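Long-range contacts in uncharacterized protein TP-0789 domain-containing protein (Desulfovibrio piger ATCC 29098, PDB 4Z48), which is of unknown function but belongs to the LolA-like family, whose fold suggests a role in binding or carrying a lipid or another hydrophobic ligand: residues A[23-28]-A[228-233]; A[79-84]-A[91-96]; A[118-123]-A[160-165]; A[136-141]-A[148-153]. All blocks are in the same frame, centred on the assembly; numbering follows the deposited sequence. Where two conformers were deposited one is given.

Interaction 1. Residues A[23-28]-A[228-233]; sequences DTSQDS and LRYDVG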
# COMPACT_ATOMS: atom_id res chain seq x y z
N ASP A 23 -1.36 -6.99 -11.55
CA ASP A 23 -1.56 -5.63 -12.06
C ASP A 23 -0.87 -5.44 -13.43
O ASP A 23 0.31 -5.12 -13.50
CB ASP A 23 -1.08 -4.57 -11.04
CG ASP A 23 -1.35 -3.13 -11.48
OD1 ASP A 23 -2.14 -2.94 -12.43
OD2 ASP A 23 -0.75 -2.19 -10.88
N THR A 24 -1.65 -5.60 -14.52
CA THR A 24 -1.16 -5.52 -15.91
C THR A 24 -1.33 -4.08 -16.48
O THR A 24 -1.02 -3.82 -17.64
CB THR A 24 -1.90 -6.57 -16.75
OG1 THR A 24 -3.31 -6.36 -16.63
CG2 THR A 24 -1.55 -8.01 -16.33
N SER A 25 -1.84 -3.17 -15.66
CA SER A 25 -2.12 -1.78 -16.05
C SER A 25 -0.89 -0.92 -16.21
O SER A 25 0.14 -1.21 -15.61
CB SER A 25 -3.04 -1.12 -15.04
OG SER A 25 -2.37 -0.69 -13.87
N GLN A 26 -1.03 0.20 -16.96
CA GLN A 26 0.02 1.22 -17.13
C GLN A 26 -0.29 2.43 -16.27
O GLN A 26 0.62 3.14 -15.86
CB GLN A 26 0.20 1.62 -18.60
CG GLN A 26 1.15 0.66 -19.38
CD GLN A 26 2.54 0.53 -18.76
OE1 GLN A 26 2.91 -0.50 -18.19
NE2 GLN A 26 3.33 1.59 -18.84
N ASP A 27 -1.58 2.68 -15.98
CA ASP A 27 -1.97 3.78 -15.10
C ASP A 27 -3.33 3.46 -14.48
O ASP A 27 -4.01 2.52 -14.91
CB ASP A 27 -1.98 5.13 -15.86
CG ASP A 27 -3.14 5.39 -16.79
OD1 ASP A 27 -4.29 5.14 -16.40
OD2 ASP A 27 -2.90 5.97 -17.86
N SER A 28 -3.70 4.20 -13.45
CA SER A 28 -4.98 4.04 -12.78
C SER A 28 -5.42 5.31 -12.06
O SER A 28 -4.61 6.15 -11.65
CB SER A 28 -4.95 2.89 -11.77
OG SER A 28 -3.98 3.12 -10.77
N LEU A 228 -12.92 3.29 -9.52
CA LEU A 228 -11.57 2.92 -9.94
C LEU A 228 -11.57 2.55 -11.42
O LEU A 228 -12.47 1.87 -11.92
CB LEU A 228 -10.94 1.80 -9.09
CG LEU A 228 -9.39 1.63 -9.20
CD1 LEU A 228 -8.82 1.04 -7.94
CD2 LEU A 228 -8.99 0.74 -10.36
N ARG A 229 -10.58 3.07 -12.13
CA ARG A 229 -10.40 2.83 -13.57
C ARG A 229 -8.94 2.58 -13.90
O ARG A 229 -8.07 3.14 -13.25
CB ARG A 229 -10.89 4.05 -14.37
CG ARG A 229 -12.40 4.22 -14.43
CD ARG A 229 -12.84 4.72 -15.79
NE ARG A 229 -12.37 6.08 -16.08
CZ ARG A 229 -12.21 6.57 -17.30
NH1 ARG A 229 -12.47 5.82 -18.37
NH2 ARG A 229 -11.77 7.81 -17.48
N TYR A 230 -8.66 1.73 -14.90
CA TYR A 230 -7.28 1.49 -15.36
C TYR A 230 -7.05 2.05 -16.76
O TYR A 230 -7.99 2.13 -17.54
CB TYR A 230 -6.94 0.01 -15.36
CG TYR A 230 -6.81 -0.59 -13.99
CD1 TYR A 230 -5.73 -0.28 -13.18
CD2 TYR A 230 -7.75 -1.50 -13.50
CE1 TYR A 230 -5.58 -0.85 -11.92
CE2 TYR A 230 -7.63 -2.06 -12.23
CZ TYR A 230 -6.54 -1.72 -11.44
OH TYR A 230 -6.38 -2.22 -10.18
N ASP A 231 -5.78 2.36 -17.09
CA ASP A 231 -5.35 2.82 -18.42
C ASP A 231 -6.26 3.92 -19.00
O ASP A 231 -6.79 3.79 -20.11
CB ASP A 231 -5.23 1.63 -19.38
CG ASP A 231 -4.17 0.63 -18.92
OD1 ASP A 231 -3.41 0.96 -18.02
OD2 ASP A 231 -4.11 -0.47 -19.49
N VAL A 232 -6.39 5.01 -18.24
CA VAL A 232 -7.22 6.18 -18.58
C VAL A 232 -6.43 7.20 -19.43
O VAL A 232 -7.03 8.14 -19.95
CB VAL A 232 -7.84 6.84 -17.31
CG1 VAL A 232 -8.79 5.89 -16.62
CG2 VAL A 232 -6.77 7.30 -16.33
N GLY A 233 -5.12 6.99 -19.56
CA GLY A 233 -4.24 7.86 -20.32
C GLY A 233 -3.80 9.10 -19.55
O GLY A 233 -3.89 10.21 -20.07
O HOH W 1 -1.96 -2.08 -19.86

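Interaction 2. Residues A[79-84]-A[91-96]; sequences LVWSYR and DMWVYL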
# COMPACT_ATOMS: atom_id res chain seq x y z
N LEU A 79 3.22 13.06 -3.23
CA LEU A 79 3.85 12.64 -4.48
C LEU A 79 4.80 11.47 -4.15
O LEU A 79 5.63 11.60 -3.27
CB LEU A 79 4.60 13.80 -5.17
CG LEU A 79 5.33 13.49 -6.50
CD1 LEU A 79 4.39 12.89 -7.54
CD2 LEU A 79 5.96 14.74 -7.07
N VAL A 80 4.61 10.30 -4.78
CA VAL A 80 5.44 9.14 -4.48
C VAL A 80 6.10 8.66 -5.76
O VAL A 80 5.42 8.47 -6.77
CB VAL A 80 4.66 7.97 -3.80
CG1 VAL A 80 5.61 6.85 -3.38
CG2 VAL A 80 3.78 8.45 -2.64
N TRP A 81 7.43 8.53 -5.73
CA TRP A 81 8.26 7.96 -6.81
C TRP A 81 8.84 6.67 -6.25
O TRP A 81 9.80 6.69 -5.46
CB TRP A 81 9.35 8.94 -7.26
CG TRP A 81 8.88 10.17 -7.95
CD1 TRP A 81 7.60 10.53 -8.26
CD2 TRP A 81 9.71 11.26 -8.38
NE1 TRP A 81 7.58 11.76 -8.87
CE2 TRP A 81 8.86 12.23 -8.96
CE3 TRP A 81 11.11 11.49 -8.37
CZ2 TRP A 81 9.35 13.42 -9.51
CZ3 TRP A 81 11.59 12.68 -8.90
CH2 TRP A 81 10.72 13.62 -9.47
N SER A 82 8.17 5.56 -6.56
CA SER A 82 8.48 4.23 -6.06
C SER A 82 9.25 3.47 -7.13
O SER A 82 8.80 3.37 -8.27
CB SER A 82 7.19 3.52 -5.63
OG SER A 82 7.43 2.33 -4.90
N TYR A 83 10.47 3.03 -6.79
CA TYR A 83 11.39 2.38 -7.74
C TYR A 83 11.54 0.88 -7.56
O TYR A 83 11.63 0.37 -6.44
CB TYR A 83 12.79 3.00 -7.62
CG TYR A 83 12.82 4.51 -7.69
CD1 TYR A 83 12.59 5.18 -8.90
CD2 TYR A 83 13.02 5.28 -6.55
CE1 TYR A 83 12.56 6.57 -8.96
CE2 TYR A 83 12.97 6.67 -6.59
CZ TYR A 83 12.76 7.31 -7.80
OH TYR A 83 12.78 8.68 -7.85
N ARG A 84 11.57 0.16 -8.68
CA ARG A 84 11.80 -1.28 -8.67
C ARG A 84 13.27 -1.50 -8.35
O ARG A 84 14.14 -0.89 -8.99
CB ARG A 84 11.41 -1.92 -10.01
CG ARG A 84 11.15 -3.43 -9.94
CD ARG A 84 9.92 -3.79 -9.11
NE ARG A 84 8.66 -3.48 -9.78
CZ ARG A 84 7.47 -3.90 -9.37
NH1 ARG A 84 7.36 -4.67 -8.30
NH2 ARG A 84 6.37 -3.57 -10.04
N ASP A 91 11.19 7.88 -3.27
CA ASP A 91 11.04 9.30 -3.01
C ASP A 91 9.59 9.63 -2.65
O ASP A 91 8.63 9.15 -3.26
CB ASP A 91 11.49 10.12 -4.24
CG ASP A 91 12.99 10.14 -4.48
OD1 ASP A 91 13.74 10.34 -3.51
OD2 ASP A 91 13.40 9.98 -5.65
N MSE A 92 9.44 10.46 -1.66
CA MSE A 92 8.11 10.85 -1.23
C MSE A 92 8.14 12.29 -0.72
O MSE A 92 9.09 12.71 -0.02
CB MSE A 92 7.59 9.91 -0.14
CG MSE A 92 6.21 10.25 0.37
SE MSE A 92 5.59 8.96 1.68
CE MSE A 92 5.56 7.45 0.63
N TRP A 93 7.11 13.02 -1.09
CA TRP A 93 6.90 14.40 -0.66
C TRP A 93 5.43 14.66 -0.32
O TRP A 93 4.52 14.05 -0.88
CB TRP A 93 7.32 15.38 -1.76
CG TRP A 93 8.75 15.29 -2.20
CD1 TRP A 93 9.79 16.04 -1.74
CD2 TRP A 93 9.25 14.52 -3.29
NE1 TRP A 93 10.93 15.77 -2.47
CE2 TRP A 93 10.62 14.84 -3.43
CE3 TRP A 93 8.68 13.58 -4.17
CZ2 TRP A 93 11.42 14.28 -4.43
CZ3 TRP A 93 9.47 13.03 -5.16
CH2 TRP A 93 10.83 13.36 -5.27
N VAL A 94 5.22 15.59 0.59
CA VAL A 94 3.87 16.02 0.96
C VAL A 94 3.79 17.54 0.83
O VAL A 94 4.69 18.22 1.31
CB VAL A 94 3.42 15.54 2.40
CG1 VAL A 94 4.39 16.01 3.49
CG2 VAL A 94 1.98 15.98 2.72
N TYR A 95 2.72 18.04 0.16
CA TYR A 95 2.35 19.46 0.14
C TYR A 95 1.31 19.65 1.26
O TYR A 95 0.27 18.99 1.25
CB TYR A 95 1.82 19.91 -1.23
CG TYR A 95 1.26 21.31 -1.18
CD1 TYR A 95 2.08 22.43 -1.30
CD2 TYR A 95 -0.10 21.53 -0.93
CE1 TYR A 95 1.58 23.72 -1.18
CE2 TYR A 95 -0.62 22.82 -0.82
CZ TYR A 95 0.22 23.91 -0.97
OH TYR A 95 -0.28 25.18 -0.87
N LEU A 96 1.61 20.52 2.24
CA LEU A 96 0.75 20.83 3.39
C LEU A 96 0.05 22.18 3.15
O LEU A 96 0.74 23.20 3.09
CB LEU A 96 1.56 20.85 4.69
CG LEU A 96 2.24 19.51 5.06
CD1 LEU A 96 3.36 19.74 6.10
CD2 LEU A 96 1.24 18.50 5.57

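Interaction 3. Residues A[118-123]-A[160-165]; sequences DLSNED and ETQYSR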
# COMPACT_ATOMS: atom_id res chain seq x y z
N ASP A 118 -4.21 4.48 10.52
CA ASP A 118 -3.51 3.28 10.95
C ASP A 118 -2.53 2.81 9.89
O ASP A 118 -1.75 1.89 10.14
CB ASP A 118 -4.49 2.20 11.36
CG ASP A 118 -5.17 2.65 12.65
OD1 ASP A 118 -4.54 2.56 13.69
OD2 ASP A 118 -6.27 3.26 12.57
N LEU A 119 -2.46 3.53 8.77
CA LEU A 119 -1.44 3.29 7.73
C LEU A 119 -0.22 4.16 8.04
O LEU A 119 -0.40 5.30 8.49
CB LEU A 119 -2.01 3.69 6.36
CG LEU A 119 -2.96 2.77 5.62
CD1 LEU A 119 -4.32 2.69 6.31
CD2 LEU A 119 -3.24 3.35 4.25
N SER A 120 1.01 3.67 7.78
CA SER A 120 2.23 4.44 7.88
C SER A 120 2.55 5.02 6.52
O SER A 120 2.00 4.54 5.54
CB SER A 120 3.38 3.56 8.36
OG SER A 120 3.20 3.14 9.70
N ASN A 121 3.47 6.01 6.44
CA ASN A 121 3.88 6.57 5.14
C ASN A 121 4.48 5.48 4.22
O ASN A 121 4.23 5.48 3.01
CB ASN A 121 4.89 7.71 5.34
CG ASN A 121 4.30 8.91 6.02
OD1 ASN A 121 3.14 9.24 5.81
ND2 ASN A 121 5.07 9.56 6.88
N GLU A 122 5.20 4.52 4.80
CA GLU A 122 5.80 3.44 4.00
C GLU A 122 4.74 2.48 3.44
O GLU A 122 4.99 1.89 2.41
CB GLU A 122 6.87 2.67 4.78
CG GLU A 122 6.36 1.78 5.91
CD GLU A 122 7.45 0.88 6.48
OE1 GLU A 122 8.12 0.16 5.70
OE2 GLU A 122 7.62 0.89 7.72
N ASP A 123 3.56 2.37 4.07
CA ASP A 123 2.47 1.52 3.61
C ASP A 123 1.86 2.01 2.28
O ASP A 123 1.19 1.24 1.60
CB ASP A 123 1.37 1.41 4.68
CG ASP A 123 1.81 0.73 5.96
OD1 ASP A 123 2.73 -0.11 5.90
OD2 ASP A 123 1.21 1.00 7.00
N GLU A 160 15.06 -0.36 4.95
CA GLU A 160 14.50 0.68 5.81
C GLU A 160 13.00 0.43 5.96
O GLU A 160 12.21 0.76 5.07
CB GLU A 160 14.78 2.05 5.16
CG GLU A 160 14.58 3.27 6.04
CD GLU A 160 15.60 4.35 5.75
OE1 GLU A 160 15.51 5.00 4.68
OE2 GLU A 160 16.55 4.50 6.56
N THR A 161 12.62 -0.20 7.08
CA THR A 161 11.21 -0.54 7.32
C THR A 161 10.98 -0.69 8.81
O THR A 161 11.91 -1.00 9.55
CB THR A 161 10.82 -1.86 6.55
OG1 THR A 161 9.48 -2.25 6.88
CG2 THR A 161 11.76 -3.02 6.83
N GLN A 162 9.74 -0.48 9.27
CA GLN A 162 9.48 -0.66 10.70
C GLN A 162 9.17 -2.15 10.99
O GLN A 162 9.09 -2.56 12.15
CB GLN A 162 8.30 0.23 11.13
CG GLN A 162 6.97 -0.30 10.67
CD GLN A 162 5.85 0.68 10.86
OE1 GLN A 162 5.52 1.44 9.94
NE2 GLN A 162 5.24 0.67 12.04
N TYR A 163 8.95 -2.95 9.93
CA TYR A 163 8.51 -4.32 10.13
C TYR A 163 9.63 -5.34 10.10
O TYR A 163 10.61 -5.19 9.37
CB TYR A 163 7.46 -4.70 9.09
CG TYR A 163 6.35 -3.69 8.94
CD1 TYR A 163 5.47 -3.43 10.00
CD2 TYR A 163 6.19 -2.96 7.76
CE1 TYR A 163 4.41 -2.52 9.85
CE2 TYR A 163 5.15 -2.02 7.62
CZ TYR A 163 4.29 -1.79 8.68
OH TYR A 163 3.27 -0.89 8.48
N SER A 164 9.48 -6.37 10.92
CA SER A 164 10.44 -7.47 10.99
C SER A 164 9.98 -8.59 10.08
O SER A 164 10.82 -9.32 9.53
CB SER A 164 10.60 -7.98 12.41
OG SER A 164 9.34 -8.40 12.91
N ARG A 165 8.65 -8.75 9.93
CA ARG A 165 8.08 -9.82 9.12
C ARG A 165 6.58 -9.60 8.95
O ARG A 165 5.93 -8.94 9.77
CB ARG A 165 8.40 -11.20 9.74
CG ARG A 165 7.30 -11.88 10.54
CD ARG A 165 7.83 -13.05 11.34
NE ARG A 165 7.17 -13.10 12.64
CZ ARG A 165 6.09 -13.83 12.89
NH1 ARG A 165 5.58 -14.62 11.95
NH2 ARG A 165 5.53 -13.79 14.09

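Interaction 4. Residues A[136-141]-A[148-153]; sequences LLQGEE and CYILER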
# COMPACT_ATOMS: atom_id res chain seq x y z
N LEU A 136 8.77 -17.32 2.64
CA LEU A 136 8.57 -18.67 3.14
C LEU A 136 7.08 -19.08 2.96
O LEU A 136 6.18 -18.55 3.63
CB LEU A 136 9.06 -18.78 4.59
CG LEU A 136 9.05 -20.14 5.29
CD1 LEU A 136 10.02 -21.13 4.62
CD2 LEU A 136 9.41 -19.95 6.76
N LEU A 137 6.81 -19.98 2.01
CA LEU A 137 5.47 -20.51 1.80
C LEU A 137 5.19 -21.52 2.95
O LEU A 137 5.83 -22.56 3.01
CB LEU A 137 5.31 -21.15 0.40
CG LEU A 137 3.94 -21.76 0.10
CD1 LEU A 137 2.86 -20.69 0.11
CD2 LEU A 137 3.94 -22.49 -1.23
N GLN A 138 4.24 -21.20 3.83
CA GLN A 138 3.93 -21.98 5.03
C GLN A 138 2.87 -23.02 4.83
O GLN A 138 2.77 -23.96 5.61
CB GLN A 138 3.53 -21.05 6.19
CG GLN A 138 4.67 -20.16 6.67
CD GLN A 138 5.73 -20.88 7.48
OE1 GLN A 138 6.02 -22.07 7.28
NE2 GLN A 138 6.29 -20.17 8.43
N GLY A 139 2.10 -22.87 3.77
CA GLY A 139 1.07 -23.82 3.43
C GLY A 139 -0.19 -23.15 2.95
O GLY A 139 -0.12 -22.11 2.30
N GLU A 140 -1.32 -23.78 3.26
CA GLU A 140 -2.65 -23.34 2.84
C GLU A 140 -3.62 -23.47 4.00
O GLU A 140 -3.42 -24.28 4.90
CB GLU A 140 -3.13 -24.17 1.62
CG GLU A 140 -2.37 -23.87 0.33
CD GLU A 140 -2.71 -24.71 -0.88
OE1 GLU A 140 -3.88 -25.12 -1.01
OE2 GLU A 140 -1.80 -24.93 -1.72
N GLU A 141 -4.66 -22.65 3.99
CA GLU A 141 -5.69 -22.59 5.02
C GLU A 141 -6.97 -22.01 4.45
O GLU A 141 -6.91 -21.07 3.64
CB GLU A 141 -5.19 -21.68 6.18
CG GLU A 141 -6.02 -21.70 7.45
CD GLU A 141 -5.51 -20.85 8.60
OE1 GLU A 141 -4.55 -20.07 8.40
OE2 GLU A 141 -6.08 -20.96 9.71
N CYS A 148 -6.68 -20.13 0.82
CA CYS A 148 -5.54 -19.22 0.75
C CYS A 148 -4.22 -19.94 0.84
O CYS A 148 -4.12 -20.94 1.51
CB CYS A 148 -5.61 -18.20 1.89
SG CYS A 148 -6.99 -17.04 1.81
N TYR A 149 -3.18 -19.31 0.29
CA TYR A 149 -1.77 -19.65 0.55
C TYR A 149 -1.37 -18.82 1.79
O TYR A 149 -1.85 -17.68 1.92
CB TYR A 149 -0.87 -19.21 -0.61
CG TYR A 149 -1.11 -19.84 -1.95
CD1 TYR A 149 -0.68 -21.13 -2.22
CD2 TYR A 149 -1.66 -19.10 -3.00
CE1 TYR A 149 -0.84 -21.70 -3.48
CE2 TYR A 149 -1.84 -19.66 -4.26
CZ TYR A 149 -1.41 -20.96 -4.50
OH TYR A 149 -1.56 -21.54 -5.74
N ILE A 150 -0.54 -19.36 2.68
CA ILE A 150 0.04 -18.65 3.81
C ILE A 150 1.47 -18.31 3.36
O ILE A 150 2.29 -19.22 3.15
CB ILE A 150 -0.02 -19.41 5.17
CG1 ILE A 150 -1.45 -19.93 5.50
CG2 ILE A 150 0.55 -18.49 6.31
CD1 ILE A 150 -1.46 -21.16 6.42
N LEU A 151 1.75 -17.01 3.14
CA LEU A 151 3.05 -16.56 2.64
C LEU A 151 3.67 -15.59 3.60
O LEU A 151 3.13 -14.50 3.82
CB LEU A 151 2.89 -15.85 1.26
CG LEU A 151 4.20 -15.41 0.57
CD1 LEU A 151 5.11 -16.62 0.29
CD2 LEU A 151 3.92 -14.69 -0.73
N GLU A 152 4.80 -15.98 4.19
CA GLU A 152 5.55 -15.10 5.07
C GLU A 152 6.60 -14.39 4.26
O GLU A 152 7.24 -15.02 3.41
CB GLU A 152 6.22 -15.87 6.22
CG GLU A 152 5.27 -16.48 7.23
CD GLU A 152 5.89 -16.93 8.55
OE1 GLU A 152 7.07 -16.60 8.82
OE2 GLU A 152 5.17 -17.60 9.33
N ARG A 153 6.78 -13.10 4.52
CA ARG A 153 7.85 -12.35 3.86
C ARG A 153 8.60 -11.54 4.91
O ARG A 153 7.98 -10.99 5.81
CB ARG A 153 7.34 -11.51 2.67
CG ARG A 153 6.67 -10.20 2.98
CD ARG A 153 6.35 -9.48 1.70
NE ARG A 153 5.66 -8.23 2.00
CZ ARG A 153 5.12 -7.43 1.09
NH1 ARG A 153 5.15 -7.76 -0.20
NH2 ARG A 153 4.51 -6.31 1.45

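Interaction 1. Residues A[23-28]-A[228-233]
Two aspartates bond reciprocally across this contact, the carboxylate of each taking backbone N-H groups from the opposite segment, although the two groups probably carry like charges and OD1 of Asp-27 lies 4.6 Å from OD1 of Asp-231. The exchange sits where strand 27-38 and strand 219-230, the first and last of the chain, pair antiparallel in the LolA-like fold. Ser-28 and Tyr-230 form a non-hydrogen-bonded pair; just beyond it Asp-231 N donates to Asp-27 O at 2.8 Å, from above the carbonyl plane. Asp-231 then takes left-handed helical backbone angles, and its CG, anti to its own carbonyl carbon, swings back over the neighbouring chain. There OD1 is gripped twice: Gln-26 N meets the syn lone pair of OD1 at 2.7 Å, while Asp-27 N comes in nearly along the C-O axis. In return the carboxylate of Asp-27, in the crowded position between its backbone N and carbonyl carbon, spreads both oxygens over the turn after the last strand. OD1 receives Val-232 N at 2.8 Å and OD2 receives Gly-233 N at 3.0 Å in a more bent bond, each on a syn lone pair; Leu-234 N also donates to OD2. These N-H groups would offset the carboxylates' repulsion. Beside the exchange, CD1 of Tyr-230 lies 3.4 Å from Ser-25 CB, its OH bonded to Thr-206, while Ser-25 OG donates to Asp-23 OD1, the acceptor of an Asx turn. One water donates to Thr-24 O and, at 2.7 Å, to Asp-231 OD2.

Interaction 2. Residues A[79-84]-A[91-96]
Trp-81 offers one face of its indole to the edge of Trp-93, a T-shaped pair with six-membered ring centroids 4.9 Å apart and planes at 78°. CZ3 of Trp-93 stands over the middle of that face, and its CH2 reaches Trp-81 CE3 at 3.6 Å. Trp-81 also stacks with Tyr-62 and gives its NE1 proton to Phe-239 O; Trp-93 makes a second edge-to-face contact, with His-241. At the edge of the Tyr-83 ring lies the carboxylate of Asp-91, its plane perpendicular to the ring: Tyr-83 OH donates to Asp-91 OD2 at 2.6 Å, on the anti lone pair. The other oxygen, OD1, forms a salt bridge with Arg-104, so the two carboxylate oxygens serve different parts of the fold. Val-80 and Met-92, the latter a selenomethionine, project from the opposite face of the sheet side by side, CG2 of Val-80 3.9 Å from CE of Met-92. Between the two faces runs the backbone ladder, with Leu-79 and Trp-93 as one hydrogen-bonded pair and Trp-81 and Asp-91 as the next; the bond from Trp-81 N to Asp-91 O, 2.8 Å long, is nearly straight. This is an antiparallel beta hairpin within the LolA-like fold, with two tryptophans on one face.

Interaction 3. Residues A[118-123]-A[160-165]
Carboxylate-to-backbone bonding comes from Glu-122. It has CG in the crowded position between its backbone N and carbonyl carbon, with the chain extended beyond, so that its carboxylate reaches straight across to the other segment. OE2 takes Gln-162 N on its syn lone pair at 3.0 Å, with an N-H...O angle of 162°. Hydroxyl groups meet carboxylates at two points. Glu-122 OE1 lies 3.0 Å from Thr-161 OG1, and Tyr-163 OH donates to Asp-123 OD1 at 2.7 Å, again on a syn lone pair, with ring and carboxylate nearly coplanar, 11° apart. The second oxygen of Asp-123, OD2, accepts at 2.8 Å from Ser-120 N, which stands above the carboxylate plane, and forms a salt bridge with Lys-191, which also bonds Ser-120 OG and Asp-118 O. That lysine would favour a charged Asp-123 and probably helps to position the carboxylate for the tyrosine. Nonpolar contact is slight and lies within one segment: CG of Gln-162 rests 3.4 Å above the centre of the Tyr-163 ring. Two local turns set the positions. Asp-123 N bonds Ser-120 O across a type I turn, and Tyr-163 N donates to Thr-161 OG1. The contact thus fastens the loop between strands 101-104 and 133-143, through the carboxylates of a beta turn, to an ST turn leading into strand 163-171.

Interaction 4. Residues A[136-141]-A[148-153]
Gln-138 and Gly-139 together face Ile-150, a beta bulge in the antiparallel hairpin of strands 133-143 and 146-155. Gln-138 N donates to Ile-150 O at 2.9 Å, but the bond back, from Ile-150 N, goes to Gly-139 O at 2.8 Å. Gly-139 has backbone angles that would drive a CB against the preceding carbonyl oxygen. Gln-138 folds over the neighbouring strand: CG lies anti to its carbonyl carbon, and a bend at chi2 (-74°) brings NE2 within 2.9 Å of Glu-152 OE2. The glutamate stretches out beyond CG to meet it, and the amide N-H comes down on the carboxylate from above, 83° out of its plane. On the face of Glu-152, Ile-150 crosses Glu-141 obliquely, its CD1 3.8 Å from Glu-141 CB. On the other face Leu-137, with CG anti to the backbone N (chi1 179°), turns CD1 toward the strand to touch Ile-150 O at 3.4 Å and Tyr-149 CB. Glu-140 runs alongside Tyr-149, its OE2 3.8 Å from CE1, but the polar ends part: Glu-140 OE1 pairs with Lys-172, and Tyr-149 OH bonds Arg-18 of helix 8-20, which also covers Leu-151. Gly-139 N is buried without a partner in the model, probably a consequence of the bulge. The chemistry implies a hairpin fixed by its backbone ladder, with one side-chain bond from Gln-138 to Glu-152 across it and its Leu-151 side packed against the helix.

Interaction 1 pairs the first and last strands of the chain, 27-38 and 219-230, which are neighbours in the strand order, and encloses the other three along the chain. Interaction 2 follows as a hairpin, then interaction 3, whose two segments bracket the hairpin of interaction 4. Interactions 2 and 3 have centres about 15 Å apart and touch, CE of Met-92 lying 3.4 Å from O of Asn-121. Interactions 3 and 4 have centres about 20 Å apart but touch, Arg-165 packing on Arg-153 and Glu-152. The two hairpins lie on opposite sides of the chain's centre; segment 118-123 touches Met-92 of one and bonds segment 160-165, which leads into strand 163-171 beside the other.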